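Local coordinates for uncharacterized protein SP1917 (Streptococcus pneumoniae, PDB 3C9P) that is of unknown function but belongs to the bacterial DUF2200 family and folds as a small, mainly helical single-chain protein, at residues A[15-20]-A[33-38]; A[57-62]-A[94-99]; A[61-64]-A[68-71]; A[73-78]-A[117-122]; A[100-105]-A[113-118]. All coordinates share one frame; numbering follows the deposited sequence. Where two conformers were deposited one is given.

From the N terminus, contact 1 closes first, bringing helix 13-26 against helix 31-42 across the turn between them. Contact 2 then makes a longer loop, from helix 59-64 to the long helix 91-107, and contact 3, opening from the same helix 59-64, closes a short loop inside that span. Contact 4 crosses contact 2: it starts from the 73-78 loop within contact 2's span and ends at 117-122, past it. Contact 5, helix 91-107 on helix 112-119, nests inside contact 4 and ends on the same stretch. Contacts 1 and 2 meet through Leu20, Tyr59 and Leu99, whereas contacts 4 and 5 meet through Tyr119 and Trp105.

Contact 1: residues A[15-20]-A[33-38]; sequences AVYLAL and SVHQVT
Tyr17 of helix 13-26 reaches across to Val34, His35 and Thr38 of helix 31-42, one long side chain bridging two helices whose axes stay 11.1 Å apart at their closest. Its ring is carried over by a first torsion that sets CG anti to the backbone N (chi1 -173°). Val34 meets it from the opposite direction, CG1 lying 3.7 Å from Tyr17 CE1 and touching the hydroxyl as well. The pair are the first two helices of a largely helical fold, joined by a short turn and steeply inclined, with 118° between their N-to-C directions. At the far end of the ring, Tyr17 OH and His35 ND1 share a hydrogen bond of 2.9 Å in which either may be the donor. The two rings meet rim to rim, neither over the other's face, with planes 24° apart, and the hydroxyl lies at the edge of the imidazole. Thr38 OG1 approaches the tyrosine edge in the ring plane, 3.4 Å from Tyr17 CE1, while giving its own proton to Val34 O at 2.8 Å; that carbonyl also accepts from Thr38 N. Val49 and Leu53 pack against Tyr17 too, and His35 touches Val46 and Leu50 of helix 46-52.

Contact 2: residues A[57-62]-A[94-99]; sequences VTYGDF and QEIRRL
Tyr59, in the opening turn of helix 59-64, faces Ile96 and Leu99, which lie three residues apart and so point from neighbouring turns of helix 91-107. The tyrosine CG is anti to its backbone nitrogen (chi1 -157°), which places the ring against Ile96 and Leu99. Ile96 comes to the ring's edge rather than over its face: CG2 lies 3.9 Å from Tyr59 CE2, and CD1 reaches toward CD2. Leu99 contributes one branch, its CD2 being 3.7 Å from Tyr59 OH. Just before the helix, Thr58 is the N-cap and its OG1 accepts from Asp61 N at 3.0 Å, a capping bond with an N-H...acceptor angle of 155° that secures the start of the helix. On the longer helix, Glu95 and Arg98 form a salt bridge one turn apart, NH1 to OE1 at 3.0 Å, and Glu95 OE2 is held as well by Arg73. Phe63 lies edge-to-face with Tyr59 and touches Ile96 and Leu99. A water lies in the tyrosine ring plane, 2.6 Å from Tyr59 OH, and donates to Ile96 O at 2.8 Å. The buried phenol is thus joined to the opposite helix through solvent, giving an otherwise apolar interface one polar link.

Contact 3: residues A[61-64]-A[68-71]; sequences DFFR and YYVP
Tyr69 reaches back from the extended loop that follows helix 59-64 to the helix's last turn, where it meets Phe63: a helix C-terminal end tied to its own outgoing chain by a side-chain-to-backbone bond. This hydrogen bond is the polar part of the contact. Tyr69 OH donates to Phe63 O at 2.7 Å, approaching at a C=O...donor angle of 118° and tilted 26° from the carbonyl plane. A carbonyl in the last turn of a helix commonly lacks an amide partner four residues on, and here a phenol serves it. The same tyrosine oxygen sits at the edge of the phenylalanine ring, near its plane. The two side chains cross at about a right angle; their carbon contact is slight, Phe63 CD2 to Tyr69 CZ 4.3 Å. Phe62 CE2 lies over one face of the Phe63 ring, displaced toward the rim, and Leu92 of helix 91-107 also packs on Phe63. Charge enters through Asp61 and Arg64, a salt bridge along the helix in which NH1 meets OD1 from above the carboxylate plane at 2.7 Å. With Phe63 CG beside its backbone N (chi1 -77°), CD2 comes within 3.2 Å of Tyr69 OH.

Contact 4: residues A[73-78]-A[117-122]; sequences RIAITG and EKYEKH
Ile76 lies over the face of the Tyr119 ring, and this CH-pi contact is the centre of the meeting between the 73-78 loop and the end of helix 112-119. Ile76 CG1 stands 3.7 Å from the ring centroid and only 10° off its normal, while Lys118 CG covers the opposite face, so the ring is sandwiched between two aliphatic chains, which limits its tilt. The backbone shapes the approach: Ile76 is the centre of an inverse gamma turn, and the carbonyl before it, Ala75 O, comes to the ring's edge 3.4 Å from Tyr119 CE1. Other apolar contact is slighter. Ala75 CB is 4.2 Å from Tyr119 CD1, and it also touches CE of Lys121, whose chain bends at its second torsion (chi2 -69°). The polar link across the two segments runs from the phenol through a water, which lies in the ring plane 2.6 Å from Tyr119 OH and donates to Thr77 O at 2.8 Å; Tyr119 OH is also hydrogen-bonded to Trp105 NE1. The contact thus fixes the C-terminal end of helix 112-119 to the loop leading into strand 79-80; Leu102 of helix 91-107 and Trp40 of helix 31-42 each touch both Ile76 and Tyr119.

Contact 5: residues A[100-105]-A[113-118]; sequences DKLVDW and QQVLEK. With EDO (1,2-ethanediol), chain B.
Val115 fits between Leu102 and Trp105, joining the last two helices of this mainly helical fold, 91-107 and 112-119, which are consecutive and splayed, with N-to-C directions 130° apart. The valine divides its two branches. CG1, anti to the backbone N (chi1 174°), reaches Leu102 CD2 at 3.6 Å, while CG2, placed anti to the carbonyl carbon, meets Trp105 CB at 3.5 Å. In the leucine CD1 is anti to CA, and the other branch, CD2, turns to the valine, although the CA-CB bond itself is not aimed at the other helix. Lys118 works differently. Its first two torsions are extended and bring CD over one face of the indole; a bend at the third (chi3 -86°) then sets CE above the six-membered ring, and a further bend at the fourth places NZ. CE is 3.6 Å from the centroid of that ring, a CH-pi contact, and the ammonium stays above the same face, NZ lying 4.2 Å from the centroid as a cation-pi partner. The indole's rotation beneath the lysine is probably fixed by its bond to Tyr119. Val37 of helix 31-42 touches both Leu102 and Val115. At the other end of segment 100-105, a bound ethanediol, probably from the crystallisation liquor, touches Asp100, its C1 lying 3.2 Å from Asp100 OD2.

Contact 1: residues A[15-20]-A[33-38]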
# COMPACT_ATOMS: atom_id res chain seq x y z
N ALA A 15 -1.75 -8.75 -10.28
CA ALA A 15 -0.86 -9.73 -9.67
C ALA A 15 -0.08 -9.22 -8.48
O ALA A 15 0.05 -9.92 -7.46
CB ALA A 15 0.11 -10.27 -10.71
N VAL A 16 0.50 -8.03 -8.60
CA VAL A 16 1.23 -7.45 -7.46
C VAL A 16 0.32 -7.26 -6.23
O VAL A 16 0.70 -7.61 -5.10
CB VAL A 16 1.96 -6.11 -7.84
CG1 VAL A 16 2.71 -5.53 -6.61
CG2 VAL A 16 2.98 -6.38 -9.01
N TYR A 17 -0.87 -6.68 -6.45
CA TYR A 17 -1.79 -6.41 -5.36
C TYR A 17 -2.32 -7.69 -4.74
O TYR A 17 -2.44 -7.80 -3.48
CB TYR A 17 -2.94 -5.50 -5.87
CG TYR A 17 -3.86 -5.03 -4.78
CD1 TYR A 17 -3.45 -4.06 -3.85
CD2 TYR A 17 -5.16 -5.55 -4.67
CE1 TYR A 17 -4.30 -3.63 -2.84
CE2 TYR A 17 -6.03 -5.12 -3.66
CZ TYR A 17 -5.58 -4.16 -2.75
OH TYR A 17 -6.41 -3.74 -1.77
N LEU A 18 -2.63 -8.68 -5.58
CA LEU A 18 -3.07 -9.99 -5.06
C LEU A 18 -1.99 -10.71 -4.24
O LEU A 18 -2.29 -11.43 -3.27
CB LEU A 18 -3.62 -10.88 -6.18
CG LEU A 18 -4.92 -10.37 -6.83
CD1 LEU A 18 -5.20 -11.18 -8.08
CD2 LEU A 18 -6.06 -10.46 -5.87
N ALA A 19 -0.72 -10.51 -4.60
CA ALA A 19 0.37 -11.02 -3.76
C ALA A 19 0.43 -10.36 -2.38
O ALA A 19 0.77 -11.03 -1.40
CB ALA A 19 1.73 -10.87 -4.49
N LEU A 20 0.14 -9.05 -2.29
CA LEU A 20 0.02 -8.37 -0.98
C LEU A 20 -1.06 -9.03 -0.12
O LEU A 20 -0.84 -9.37 1.05
CB LEU A 20 -0.37 -6.88 -1.14
CG LEU A 20 0.56 -5.78 -1.67
CD1 LEU A 20 -0.19 -4.46 -1.63
CD2 LEU A 20 1.85 -5.69 -0.87
N SER A 33 -9.02 -5.84 4.79
CA SER A 33 -8.13 -4.93 5.52
C SER A 33 -7.12 -4.25 4.60
O SER A 33 -6.77 -3.06 4.78
CB SER A 33 -7.38 -5.67 6.63
OG SER A 33 -8.27 -6.37 7.45
N VAL A 34 -6.64 -5.00 3.61
CA VAL A 34 -5.72 -4.50 2.60
C VAL A 34 -6.40 -3.44 1.75
O VAL A 34 -5.81 -2.36 1.53
CB VAL A 34 -5.14 -5.61 1.70
CG1 VAL A 34 -4.19 -5.02 0.63
CG2 VAL A 34 -4.37 -6.62 2.54
N HIS A 35 -7.61 -3.73 1.28
CA HIS A 35 -8.36 -2.75 0.49
C HIS A 35 -8.53 -1.45 1.29
O HIS A 35 -8.40 -0.36 0.74
CB HIS A 35 -9.78 -3.21 0.12
CG HIS A 35 -9.86 -4.57 -0.50
ND1 HIS A 35 -8.90 -5.08 -1.35
CD2 HIS A 35 -10.83 -5.51 -0.42
CE1 HIS A 35 -9.25 -6.30 -1.72
NE2 HIS A 35 -10.41 -6.58 -1.18
N GLN A 36 -8.88 -1.58 2.58
CA GLN A 36 -9.13 -0.44 3.46
C GLN A 36 -7.89 0.45 3.63
O GLN A 36 -7.97 1.67 3.50
CB GLN A 36 -9.70 -0.92 4.82
CG GLN A 36 -11.19 -1.40 4.72
CD GLN A 36 -11.70 -2.23 5.91
OE1 GLN A 36 -10.93 -2.64 6.79
NE2 GLN A 36 -13.01 -2.49 5.92
N VAL A 37 -6.73 -0.14 3.91
CA VAL A 37 -5.50 0.69 4.07
C VAL A 37 -5.02 1.26 2.72
O VAL A 37 -4.47 2.36 2.68
CB VAL A 37 -4.31 -0.01 4.84
CG1 VAL A 37 -4.77 -0.54 6.26
CG2 VAL A 37 -3.68 -1.14 4.01
N THR A 38 -5.24 0.54 1.62
CA THR A 38 -4.86 1.03 0.30
C THR A 38 -5.74 2.25 -0.04
O THR A 38 -5.23 3.28 -0.51
CB THR A 38 -5.02 -0.06 -0.77
OG1 THR A 38 -4.21 -1.19 -0.41
CG2 THR A 38 -4.60 0.47 -2.16

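Contact 2: residues A[57-62]-A[94-99]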
# COMPACT_ATOMS: atom_id res chain seq x y z
N VAL A 57 -3.76 -2.32 -16.05
CA VAL A 57 -2.96 -1.23 -15.49
C VAL A 57 -1.73 -1.77 -14.75
O VAL A 57 -1.79 -2.84 -14.14
CB VAL A 57 -3.84 -0.35 -14.55
CG1 VAL A 57 -4.31 -1.13 -13.35
CG2 VAL A 57 -3.13 0.95 -14.10
N THR A 58 -0.62 -1.05 -14.83
CA THR A 58 0.59 -1.44 -14.11
C THR A 58 0.52 -0.96 -12.68
O THR A 58 -0.25 -0.03 -12.34
CB THR A 58 1.88 -0.87 -14.73
OG1 THR A 58 1.89 0.56 -14.61
CG2 THR A 58 2.02 -1.32 -16.23
N TYR A 59 1.31 -1.61 -11.84
CA TYR A 59 1.41 -1.20 -10.44
C TYR A 59 1.84 0.25 -10.33
O TYR A 59 1.28 1.03 -9.54
CB TYR A 59 2.40 -2.13 -9.69
CG TYR A 59 2.18 -2.17 -8.18
CD1 TYR A 59 0.96 -2.60 -7.64
CD2 TYR A 59 3.21 -1.81 -7.31
CE1 TYR A 59 0.77 -2.67 -6.24
CE2 TYR A 59 3.03 -1.84 -5.92
CZ TYR A 59 1.82 -2.27 -5.40
OH TYR A 59 1.64 -2.29 -4.05
N GLY A 60 2.80 0.65 -11.17
CA GLY A 60 3.27 2.04 -11.15
C GLY A 60 2.15 3.00 -11.53
O GLY A 60 1.96 4.05 -10.90
N ASP A 61 1.41 2.65 -12.56
CA ASP A 61 0.34 3.53 -13.04
C ASP A 61 -0.83 3.65 -12.05
O ASP A 61 -1.48 4.71 -11.99
CB ASP A 61 -0.12 3.09 -14.41
CG ASP A 61 0.78 3.61 -15.54
OD1 ASP A 61 1.68 4.46 -15.31
OD2 ASP A 61 0.57 3.16 -16.68
N PHE A 62 -1.09 2.60 -11.28
CA PHE A 62 -2.04 2.66 -10.15
C PHE A 62 -1.66 3.76 -9.14
O PHE A 62 -2.49 4.62 -8.79
CB PHE A 62 -2.12 1.29 -9.45
CG PHE A 62 -3.04 1.26 -8.27
CD1 PHE A 62 -4.41 1.07 -8.43
CD2 PHE A 62 -2.54 1.44 -6.99
CE1 PHE A 62 -5.27 1.03 -7.31
CE2 PHE A 62 -3.40 1.41 -5.86
CZ PHE A 62 -4.76 1.19 -6.04
N GLN A 94 8.47 5.69 -3.01
CA GLN A 94 8.21 6.03 -1.62
C GLN A 94 6.75 5.74 -1.23
O GLN A 94 6.52 5.19 -0.16
CB GLN A 94 8.66 7.46 -1.31
CG GLN A 94 8.58 7.84 0.14
CD GLN A 94 9.07 9.26 0.40
OE1 GLN A 94 8.55 10.23 -0.15
NE2 GLN A 94 10.07 9.39 1.25
N GLU A 95 5.78 6.07 -2.09
CA GLU A 95 4.35 5.77 -1.85
C GLU A 95 4.11 4.26 -1.84
O GLU A 95 3.33 3.75 -1.03
CB GLU A 95 3.44 6.43 -2.90
CG GLU A 95 3.59 7.98 -3.05
CD GLU A 95 3.35 8.76 -1.75
OE1 GLU A 95 3.12 8.15 -0.69
OE2 GLU A 95 3.38 10.02 -1.80
N ILE A 96 4.77 3.56 -2.75
CA ILE A 96 4.66 2.10 -2.85
C ILE A 96 5.14 1.46 -1.54
O ILE A 96 4.49 0.56 -1.00
CB ILE A 96 5.46 1.56 -4.06
CG1 ILE A 96 4.69 1.87 -5.36
CG2 ILE A 96 5.80 0.05 -3.91
CD1 ILE A 96 5.45 1.55 -6.71
N ARG A 97 6.27 1.94 -1.03
CA ARG A 97 6.84 1.39 0.20
C ARG A 97 6.01 1.78 1.41
O ARG A 97 5.95 1.02 2.36
CB ARG A 97 8.30 1.81 0.38
CG ARG A 97 9.25 1.17 -0.65
CD ARG A 97 9.26 -0.37 -0.48
NE ARG A 97 10.26 -1.00 -1.35
CZ ARG A 97 9.99 -1.91 -2.28
NH1 ARG A 97 8.75 -2.31 -2.50
NH2 ARG A 97 10.97 -2.43 -2.99
N ARG A 98 5.34 2.93 1.37
CA ARG A 98 4.40 3.26 2.47
C ARG A 98 3.24 2.26 2.50
O ARG A 98 2.86 1.80 3.58
CB ARG A 98 3.88 4.70 2.36
CG ARG A 98 4.90 5.75 2.68
CD ARG A 98 4.38 7.14 2.37
NE ARG A 98 5.35 8.15 2.80
CZ ARG A 98 5.61 9.29 2.19
NH1 ARG A 98 5.00 9.63 1.06
NH2 ARG A 98 6.51 10.11 2.72
N LEU A 99 2.72 1.89 1.33
CA LEU A 99 1.71 0.79 1.33
C LEU A 99 2.27 -0.54 1.88
O LEU A 99 1.60 -1.24 2.67
CB LEU A 99 1.05 0.58 -0.05
CG LEU A 99 -0.05 -0.51 -0.04
CD1 LEU A 99 -1.19 -0.15 0.91
CD2 LEU A 99 -0.57 -0.77 -1.46
O HOH W 1 3.31 -1.68 -2.17

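Contact 3: residues A[61-64]-A[68-71]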
# COMPACT_ATOMS: atom_id res chain seq x y z
N ASP A 61 1.41 2.65 -12.56
CA ASP A 61 0.34 3.53 -13.04
C ASP A 61 -0.83 3.65 -12.05
O ASP A 61 -1.48 4.71 -11.99
CB ASP A 61 -0.12 3.09 -14.41
CG ASP A 61 0.78 3.61 -15.54
OD1 ASP A 61 1.68 4.46 -15.31
OD2 ASP A 61 0.57 3.16 -16.68
N PHE A 62 -1.09 2.60 -11.28
CA PHE A 62 -2.04 2.66 -10.15
C PHE A 62 -1.66 3.76 -9.14
O PHE A 62 -2.49 4.62 -8.79
CB PHE A 62 -2.12 1.29 -9.45
CG PHE A 62 -3.04 1.26 -8.27
CD1 PHE A 62 -4.41 1.07 -8.43
CD2 PHE A 62 -2.54 1.44 -6.99
CE1 PHE A 62 -5.27 1.03 -7.31
CE2 PHE A 62 -3.40 1.41 -5.86
CZ PHE A 62 -4.76 1.19 -6.04
N PHE A 63 -0.41 3.73 -8.68
CA PHE A 63 0.12 4.79 -7.82
C PHE A 63 0.25 6.17 -8.46
O PHE A 63 -0.02 7.17 -7.78
CB PHE A 63 1.44 4.34 -7.16
CG PHE A 63 1.23 3.40 -6.04
CD1 PHE A 63 1.04 2.06 -6.28
CD2 PHE A 63 1.12 3.88 -4.74
CE1 PHE A 63 0.80 1.15 -5.21
CE2 PHE A 63 0.90 2.98 -3.67
CZ PHE A 63 0.73 1.62 -3.92
N ARG A 64 0.63 6.23 -9.74
CA ARG A 64 0.77 7.53 -10.40
C ARG A 64 -0.57 8.24 -10.48
O ARG A 64 -0.62 9.47 -10.47
CB ARG A 64 1.36 7.43 -11.81
CG ARG A 64 2.81 6.98 -11.86
CD ARG A 64 3.28 6.88 -13.32
NE ARG A 64 4.67 6.39 -13.38
CZ ARG A 64 5.03 5.17 -13.76
NH1 ARG A 64 4.12 4.29 -14.17
NH2 ARG A 64 6.32 4.83 -13.75
N TYR A 68 -5.90 11.07 -4.36
CA TYR A 68 -5.69 12.00 -3.25
C TYR A 68 -4.88 11.35 -2.14
O TYR A 68 -5.44 10.72 -1.24
CB TYR A 68 -7.02 12.46 -2.67
CG TYR A 68 -6.95 13.81 -1.99
CD1 TYR A 68 -6.41 13.96 -0.71
CD2 TYR A 68 -7.42 14.95 -2.66
CE1 TYR A 68 -6.35 15.25 -0.13
CE2 TYR A 68 -7.37 16.20 -2.09
CZ TYR A 68 -6.83 16.35 -0.84
OH TYR A 68 -6.81 17.63 -0.30
N TYR A 69 -3.56 11.53 -2.18
CA TYR A 69 -2.74 10.91 -1.14
C TYR A 69 -3.01 11.59 0.19
O TYR A 69 -3.05 12.83 0.25
CB TYR A 69 -1.26 11.04 -1.51
CG TYR A 69 -0.83 9.98 -2.50
CD1 TYR A 69 -0.56 8.67 -2.06
CD2 TYR A 69 -0.68 10.27 -3.86
CE1 TYR A 69 -0.17 7.68 -2.93
CE2 TYR A 69 -0.27 9.27 -4.76
CZ TYR A 69 -0.01 8.00 -4.27
OH TYR A 69 0.38 7.01 -5.11
N VAL A 70 -3.19 10.78 1.23
CA VAL A 70 -3.60 11.29 2.55
C VAL A 70 -2.41 12.01 3.22
O VAL A 70 -1.27 11.52 3.14
CB VAL A 70 -4.18 10.13 3.42
CG1 VAL A 70 -3.08 9.17 3.90
CG2 VAL A 70 -5.03 10.62 4.61
N PRO A 71 -2.66 13.19 3.82
CA PRO A 71 -1.57 13.93 4.44
C PRO A 71 -0.80 13.13 5.51
O PRO A 71 0.41 13.26 5.61
CB PRO A 71 -2.27 15.16 5.06
CG PRO A 71 -3.52 15.33 4.26
CD PRO A 71 -3.94 13.93 3.87

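Contact 4: residues A[73-78]-A[117-122]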
# COMPACT_ATOMS: atom_id res chain seq x y z
N ARG A 73 0.22 10.27 5.62
CA ARG A 73 1.11 9.23 5.11
C ARG A 73 2.58 9.58 5.34
O ARG A 73 3.44 8.71 5.33
CB ARG A 73 0.83 8.97 3.63
CG ARG A 73 1.42 10.02 2.71
CD ARG A 73 0.90 9.89 1.28
NE ARG A 73 1.69 10.77 0.42
CZ ARG A 73 1.60 12.09 0.40
NH1 ARG A 73 0.72 12.73 1.18
NH2 ARG A 73 2.41 12.77 -0.41
N ILE A 74 2.86 10.87 5.56
CA ILE A 74 4.21 11.33 5.86
C ILE A 74 4.70 10.72 7.21
O ILE A 74 5.91 10.57 7.44
CB ILE A 74 4.22 12.88 5.93
CG1 ILE A 74 3.73 13.50 4.58
CG2 ILE A 74 5.56 13.48 6.42
CD1 ILE A 74 4.34 12.95 3.32
N ALA A 75 3.76 10.39 8.08
CA ALA A 75 4.09 9.75 9.36
C ALA A 75 4.41 8.25 9.26
O ALA A 75 4.86 7.65 10.25
CB ALA A 75 2.96 9.99 10.39
N ILE A 76 4.16 7.64 8.09
CA ILE A 76 4.55 6.25 7.83
C ILE A 76 6.07 6.20 7.60
O ILE A 76 6.58 6.29 6.45
CB ILE A 76 3.78 5.60 6.64
CG1 ILE A 76 2.26 5.77 6.82
CG2 ILE A 76 4.14 4.12 6.54
CD1 ILE A 76 1.43 5.58 5.52
N THR A 77 6.80 6.09 8.70
CA THR A 77 8.27 6.11 8.67
C THR A 77 8.82 4.73 9.08
O THR A 77 8.05 3.85 9.47
CB THR A 77 8.84 7.20 9.61
OG1 THR A 77 8.37 6.95 10.94
CG2 THR A 77 8.38 8.60 9.16
N GLY A 78 10.13 4.53 8.98
CA GLY A 78 10.73 3.27 9.40
C GLY A 78 11.17 2.42 8.22
O GLY A 78 11.18 2.90 7.08
N GLU A 117 -5.55 4.14 12.99
CA GLU A 117 -5.44 4.82 14.28
C GLU A 117 -3.99 5.17 14.60
O GLU A 117 -3.72 6.20 15.20
CB GLU A 117 -6.08 4.01 15.39
CG GLU A 117 -7.61 4.14 15.37
CD GLU A 117 -8.29 3.39 16.49
OE1 GLU A 117 -7.60 3.05 17.47
OE2 GLU A 117 -9.51 3.15 16.37
N LYS A 118 -3.06 4.34 14.14
CA LYS A 118 -1.63 4.56 14.30
C LYS A 118 -1.16 5.84 13.62
O LYS A 118 -0.30 6.55 14.13
CB LYS A 118 -0.86 3.37 13.75
CG LYS A 118 0.62 3.32 14.07
CD LYS A 118 1.21 1.95 13.62
CE LYS A 118 1.05 0.85 14.68
NZ LYS A 118 1.84 1.19 15.94
N TYR A 119 -1.72 6.14 12.45
CA TYR A 119 -1.17 7.19 11.61
C TYR A 119 -2.04 8.43 11.55
O TYR A 119 -1.57 9.48 11.14
CB TYR A 119 -0.84 6.66 10.21
CG TYR A 119 0.29 5.63 10.22
CD1 TYR A 119 1.60 6.01 10.52
CD2 TYR A 119 0.03 4.26 9.98
CE1 TYR A 119 2.64 5.06 10.56
CE2 TYR A 119 1.07 3.30 10.02
CZ TYR A 119 2.37 3.71 10.28
OH TYR A 119 3.40 2.78 10.32
N GLU A 120 -3.30 8.30 11.95
CA GLU A 120 -4.15 9.48 11.94
C GLU A 120 -3.77 10.33 13.16
O GLU A 120 -3.69 9.86 14.30
CB GLU A 120 -5.64 9.15 11.77
CG GLU A 120 -6.01 8.89 10.28
CD GLU A 120 -7.52 8.71 9.99
OE1 GLU A 120 -8.24 8.10 10.80
OE2 GLU A 120 -7.98 9.17 8.92
N LYS A 121 -3.41 11.57 12.89
CA LYS A 121 -2.92 12.41 13.97
C LYS A 121 -3.94 13.50 14.26
O LYS A 121 -4.46 14.11 13.33
CB LYS A 121 -1.57 13.00 13.62
CG LYS A 121 -0.51 11.94 13.28
CD LYS A 121 -0.10 11.12 14.50
CE LYS A 121 1.00 10.11 14.08
NZ LYS A 121 1.41 9.24 15.21
N HIS A 122 -4.23 13.72 15.54
CA HIS A 122 -5.18 14.78 15.96
C HIS A 122 -4.44 15.86 16.71
O HIS A 122 -3.45 15.57 17.38
CB HIS A 122 -6.30 14.18 16.82
CG HIS A 122 -6.98 13.02 16.16
ND1 HIS A 122 -7.62 13.14 14.95
CD2 HIS A 122 -7.09 11.73 16.52
CE1 HIS A 122 -8.10 11.97 14.59
NE2 HIS A 122 -7.79 11.09 15.53
O HOH W 2 5.66 3.87 10.84

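Contact 5: residues A[100-105]-A[113-118]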
# COMPACT_ATOMS: atom_id res chain seq x y z
N ASP A 100 3.50 -0.87 1.50
CA ASP A 100 4.12 -2.10 2.01
C ASP A 100 4.19 -2.09 3.53
O ASP A 100 4.00 -3.15 4.16
CB ASP A 100 5.52 -2.32 1.46
CG ASP A 100 5.53 -2.72 -0.02
OD1 ASP A 100 4.65 -3.47 -0.50
OD2 ASP A 100 6.45 -2.28 -0.72
N LYS A 101 4.49 -0.93 4.12
CA LYS A 101 4.54 -0.78 5.58
C LYS A 101 3.16 -1.01 6.20
O LYS A 101 3.04 -1.71 7.21
CB LYS A 101 5.10 0.62 5.97
CG LYS A 101 5.35 0.83 7.46
CD LYS A 101 6.41 -0.12 7.98
CE LYS A 101 7.15 0.49 9.16
NZ LYS A 101 8.12 -0.54 9.67
N LEU A 102 2.11 -0.43 5.59
CA LEU A 102 0.75 -0.61 6.12
C LEU A 102 0.33 -2.08 6.08
O LEU A 102 -0.30 -2.58 7.01
CB LEU A 102 -0.28 0.26 5.36
CG LEU A 102 -0.02 1.78 5.33
CD1 LEU A 102 -1.04 2.54 4.42
CD2 LEU A 102 -0.06 2.34 6.76
N VAL A 103 0.70 -2.76 5.00
CA VAL A 103 0.39 -4.16 4.80
C VAL A 103 1.22 -5.01 5.75
O VAL A 103 0.75 -6.03 6.25
CB VAL A 103 0.63 -4.60 3.33
CG1 VAL A 103 0.47 -6.08 3.18
CG2 VAL A 103 -0.41 -3.92 2.42
N ASP A 104 2.45 -4.57 6.02
CA ASP A 104 3.25 -5.29 7.04
C ASP A 104 2.57 -5.28 8.41
O ASP A 104 2.51 -6.32 9.07
CB ASP A 104 4.66 -4.73 7.13
CG ASP A 104 5.62 -5.72 7.80
OD1 ASP A 104 5.60 -6.93 7.47
OD2 ASP A 104 6.40 -5.25 8.65
N TRP A 105 2.00 -4.14 8.81
CA TRP A 105 1.19 -4.11 10.04
C TRP A 105 0.06 -5.13 10.01
O TRP A 105 -0.17 -5.81 11.00
CB TRP A 105 0.62 -2.72 10.36
CG TRP A 105 1.64 -1.72 10.82
CD1 TRP A 105 2.01 -0.56 10.16
CD2 TRP A 105 2.40 -1.76 12.03
NE1 TRP A 105 2.96 0.11 10.89
CE2 TRP A 105 3.23 -0.60 12.04
CE3 TRP A 105 2.49 -2.66 13.11
CZ2 TRP A 105 4.12 -0.31 13.08
CZ3 TRP A 105 3.40 -2.38 14.16
CH2 TRP A 105 4.20 -1.21 14.13
N GLN A 113 -8.46 -0.76 11.18
CA GLN A 113 -8.80 0.30 12.14
C GLN A 113 -7.57 0.66 13.00
O GLN A 113 -7.23 1.84 13.19
CB GLN A 113 -9.98 -0.13 13.03
CG GLN A 113 -10.46 0.94 14.02
CD GLN A 113 -11.49 0.41 15.02
OE1 GLN A 113 -12.09 -0.66 14.83
NE2 GLN A 113 -11.70 1.15 16.10
N GLN A 114 -6.88 -0.36 13.51
CA GLN A 114 -5.64 -0.10 14.31
C GLN A 114 -4.52 0.57 13.51
O GLN A 114 -3.78 1.42 14.02
CB GLN A 114 -5.13 -1.40 14.91
CG GLN A 114 -6.00 -1.88 16.09
CD GLN A 114 -5.65 -3.27 16.55
OE1 GLN A 114 -5.33 -4.14 15.74
NE2 GLN A 114 -5.69 -3.49 17.87
N VAL A 115 -4.37 0.16 12.25
CA VAL A 115 -3.39 0.78 11.37
C VAL A 115 -3.69 2.26 11.11
O VAL A 115 -2.79 3.10 11.22
CB VAL A 115 -3.24 -0.04 10.07
CG1 VAL A 115 -2.33 0.69 9.08
CG2 VAL A 115 -2.66 -1.39 10.41
N LEU A 116 -4.93 2.58 10.75
CA LEU A 116 -5.34 3.96 10.56
C LEU A 116 -5.17 4.75 11.86
O LEU A 116 -4.69 5.88 11.85
CB LEU A 116 -6.80 4.04 10.07
CG LEU A 116 -7.07 4.13 8.55
CD1 LEU A 116 -6.41 3.01 7.78
CD2 LEU A 116 -8.61 4.21 8.24
N GLU A 117 -5.55 4.14 12.99
CA GLU A 117 -5.44 4.82 14.28
C GLU A 117 -3.99 5.17 14.60
O GLU A 117 -3.72 6.20 15.20
CB GLU A 117 -6.08 4.01 15.39
CG GLU A 117 -7.61 4.14 15.37
CD GLU A 117 -8.29 3.39 16.49
OE1 GLU A 117 -7.60 3.05 17.47
OE2 GLU A 117 -9.51 3.15 16.37
N LYS A 118 -3.06 4.34 14.14
CA LYS A 118 -1.63 4.56 14.30
C LYS A 118 -1.16 5.84 13.62
O LYS A 118 -0.30 6.55 14.13
CB LYS A 118 -0.86 3.37 13.75
CG LYS A 118 0.62 3.32 14.07
CD LYS A 118 1.21 1.95 13.62
CE LYS A 118 1.05 0.85 14.68
NZ LYS A 118 1.84 1.19 15.94
C1 EDO B . 6.23 -3.95 -3.48
O1 EDO B . 6.71 -5.10 -2.78
C2 EDO B . 4.85 -4.28 -4.03
O2 EDO B . 4.32 -5.39 -3.31